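Local atomic coordinates of purine nucleoside phosphorylase (Schistosoma mansoni, PDB entry 6B7I), a protein that catalyses the reversible phosphorolysis of purine nucleosides such as inosine and guanosine, giving the free base and ribose 1-phosphate. Residues 174-179 with 278-283. Numbering follows the deposited sequence.
Sequences QLALKI and KEIITR. With CXJ ((2S)-(3,5-difluorophenyl)(hydroxy)acetic acid), chain I.
A176 and I280 stand closest in the backbone, their CA atoms 6.4 Å apart, where helix segments 174-179 and 278-283 pass with axes 10.0 Å apart and N-to-C directions 126° from each other. The interface is mostly alkyl packing, with the R283 guanidinium laid across it. I179 makes the largest contribution from segment 174-179: its CD1 reaches the backbone N of I280 and lies 3.7 Å from CG of E279, while CG1 sits over one face of the R283 guanidinium, offset toward its rim. The methyl of A176 meets I280 CD1 at 4.0 Å, and CD2 of L175 packs against the last turn of the other helix, at the carbonyl carbon of R283.

R283 and K178 hold the carboxylate of the bound difluorophenyl hydroxyacetic acid. The bend at chi3 (76°) helps turn the R283 guanidinium so that its NE/NH2 edge meets the carboxylate: NE donates to O1, and NH2 to O2 at 2.8 Å, a nearly straight pair of bonds. K178, extended with CG anti to its backbone N (chi1 -175°), crosses R283 at about a right angle and brings NZ to 2.9 Å from the same O2, with a weak bond to the ligand hydroxyl O. The carboxylate thus probably offsets the charge of both bases. Away from the ligand edge, NH1 donates in the guanidinium plane to the anti lone pair of E279 OE2 (3.1 Å), a salt bridge within the helix, and makes another with E182. L175 CB lies over a face of the difluorophenyl ring, 3.5 Å from C5.

In the phosphorylase fold, this contact joins helix 170-182 to the C-terminal end of helix 259-283. W276, earlier in helix 259-283, gives a side-chain hydrogen bond from NE1 to A176 O, and K278 and I281 pack on V75 of strand 69-75.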
loop_
_atom_site.group_PDB
_atom_site.type_symbol
_atom_site.label_atom_id
_atom_site.label_comp_id
_atom_site.label_asym_id
_atom_site.label_seq_id
_atom_site.Cartn_x
_atom_site.Cartn_y
_atom_site.Cartn_z
ATOM N N GLN A 174 -18.196 -23.079 13.506
ATOM C CA GLN A 174 -19.191 -24.146 13.613
ATOM C C GLN A 174 -20.217 -23.852 14.700
ATOM O O GLN A 174 -21.406 -24.144 14.533
ATOM C CB GLN A 174 -18.501 -25.482 13.885
ATOM C CG GLN A 174 -17.616 -25.968 12.751
ATOM C CD GLN A 174 -16.673 -27.085 13.189
ATOM O OE1 GLN A 174 -16.909 -27.755 14.192
ATOM N NE2 GLN A 174 -15.596 -27.279 12.444
ATOM N N LEU A 175 -19.778 -23.286 15.826
ATOM C CA LEU A 175 -20.706 -22.989 16.917
ATOM C C LEU A 175 -21.655 -21.867 16.530
ATOM O O LEU A 175 -22.851 -21.922 16.842
ATOM C CB LEU A 175 -19.934 -22.609 18.176
ATOM C CG LEU A 175 -20.736 -22.169 19.407
ATOM C CD1 LEU A 175 -21.635 -23.279 19.903
ATOM C CD2 LEU A 175 -19.789 -21.686 20.510
ATOM N N ALA A 176 -21.142 -20.852 15.842
ATOM C CA ALA A 176 -22.005 -19.757 15.414
ATOM C C ALA A 176 -23.087 -20.262 14.466
ATOM O O ALA A 176 -24.263 -19.896 14.591
ATOM C CB ALA A 176 -21.173 -18.663 14.750
ATOM N N LEU A 177 -22.711 -21.122 13.521
ATOM C CA LEU A 177 -23.699 -21.644 12.587
ATOM C C LEU A 177 -24.716 -22.533 13.298
ATOM O O LEU A 177 -25.916 -22.460 13.011
ATOM C CB LEU A 177 -22.997 -22.391 11.452
ATOM C CG LEU A 177 -23.925 -23.099 10.453
ATOM C CD1 LEU A 177 -24.817 -22.104 9.734
ATOM C CD2 LEU A 177 -23.111 -23.879 9.442
ATOM N N LYS A 178 -24.268 -23.359 14.252
ATOM C CA LYS A 178 -25.192 -24.235 14.967
ATOM C C LYS A 178 -26.259 -23.430 15.703
ATOM O O LYS A 178 -27.434 -23.810 15.714
ATOM C CB LYS A 178 -24.420 -25.129 15.946
ATOM C CG LYS A 178 -25.280 -26.174 16.663
ATOM C CD LYS A 178 -24.426 -27.062 17.570
ATOM C CE LYS A 178 -25.271 -28.085 18.329
ATOM N NZ LYS A 178 -24.386 -29.022 19.098
ATOM N N ILE A 179 -25.870 -22.308 16.313
ATOM C CA ILE A 179 -26.837 -21.490 17.039
ATOM C C ILE A 179 -27.817 -20.831 16.069
ATOM O O ILE A 179 -29.013 -20.723 16.363
ATOM C CB ILE A 179 -26.113 -20.452 17.920
ATOM C CG1 ILE A 179 -25.433 -21.156 19.101
ATOM C CG2 ILE A 179 -27.130 -19.397 18.455
ATOM C CD1 ILE A 179 -24.333 -20.310 19.765
ATOM N N LYS A 278 -24.817 -13.200 22.456
ATOM C CA LYS A 278 -25.012 -13.574 23.857
ATOM C C LYS A 278 -24.943 -15.093 24.023
ATOM O O LYS A 278 -24.291 -15.595 24.947
ATOM C CB LYS A 278 -26.343 -13.010 24.380
ATOM C CG LYS A 278 -26.687 -13.372 25.829
ATOM C CD LYS A 278 -27.954 -12.666 26.329
ATOM C CE LYS A 278 -28.251 -13.046 27.755
ATOM N NZ LYS A 278 -29.571 -12.517 28.197
ATOM N N GLU A 279 -25.557 -15.838 23.096
ATOM C CA GLU A 279 -25.556 -17.299 23.182
ATOM C C GLU A 279 -24.195 -17.892 22.811
ATOM O O GLU A 279 -23.775 -18.894 23.405
ATOM C CB GLU A 279 -26.655 -17.855 22.283
ATOM C CG GLU A 279 -26.835 -19.361 22.300
ATOM C CD GLU A 279 -27.394 -19.912 23.605
ATOM O OE1 GLU A 279 -27.694 -19.126 24.525
ATOM O OE2 GLU A 279 -27.540 -21.153 23.703
ATOM N N ILE A 280 -23.511 -17.320 21.815
ATOM C CA ILE A 280 -22.141 -17.736 21.495
ATOM C C ILE A 280 -21.250 -17.612 22.731
ATOM O O ILE A 280 -20.500 -18.537 23.075
ATOM C CB ILE A 280 -21.581 -16.900 20.325
ATOM C CG1 ILE A 280 -22.337 -17.216 19.015
ATOM C CG2 ILE A 280 -20.047 -17.141 20.151
ATOM C CD1 ILE A 280 -22.027 -16.256 17.812
ATOM N N ILE A 281 -21.311 -16.454 23.404
ATOM C CA ILE A 281 -20.524 -16.220 24.619
ATOM C C ILE A 281 -20.843 -17.277 25.673
ATOM O O ILE A 281 -19.940 -17.852 26.299
ATOM C CB ILE A 281 -20.784 -14.796 25.155
ATOM C CG1 ILE A 281 -20.125 -13.752 24.230
ATOM C CG2 ILE A 281 -20.258 -14.640 26.587
ATOM C CD1 ILE A 281 -20.523 -12.289 24.524
ATOM N N THR A 282 -22.132 -17.521 25.909
ATOM C CA THR A 282 -22.541 -18.489 26.928
ATOM C C THR A 282 -21.945 -19.869 26.661
ATOM O O THR A 282 -21.539 -20.570 27.598
ATOM C CB THR A 282 -24.070 -18.567 26.991
ATOM O OG1 THR A 282 -24.620 -17.274 27.262
ATOM C CG2 THR A 282 -24.507 -19.507 28.106
ATOM N N ARG A 283 -21.857 -20.265 25.386
ATOM C CA ARG A 283 -21.543 -21.635 25.009
ATOM C C ARG A 283 -20.123 -21.901 24.528
ATOM O O ARG A 283 -19.777 -23.073 24.332
ATOM C CB ARG A 283 -22.513 -22.096 23.917
ATOM C CG ARG A 283 -23.674 -22.856 24.568
ATOM C CD ARG A 283 -24.873 -22.985 23.715
ATOM N NE ARG A 283 -24.718 -23.985 22.679
ATOM C CZ ARG A 283 -25.616 -24.168 21.720
ATOM N NH1 ARG A 283 -26.722 -23.433 21.716
ATOM N NH2 ARG A 283 -25.426 -25.090 20.785
HETATM C C7 CXJ I . -20.593 -27.240 18.896
HETATM C C4 CXJ I . -18.360 -25.735 19.708
HETATM C C5 CXJ I . -18.608 -25.842 18.422
HETATM C C6 CXJ I . -19.822 -26.653 18.019
HETATM C C3 CXJ I . -19.222 -26.398 20.779
HETATM C C2 CXJ I . -20.274 -27.109 20.387
HETATM C C1 CXJ I . -22.366 -26.855 21.630
HETATM F F1 CXJ I . -20.141 -26.791 16.701
HETATM F F CXJ I . -17.285 -25.009 20.131
HETATM C C CXJ I . -21.187 -27.788 21.397
HETATM O O CXJ I . -21.655 -28.999 20.877
HETATM O O1 CXJ I . -22.284 -25.978 22.531
HETATM O O2 CXJ I . -23.397 -26.978 20.914
#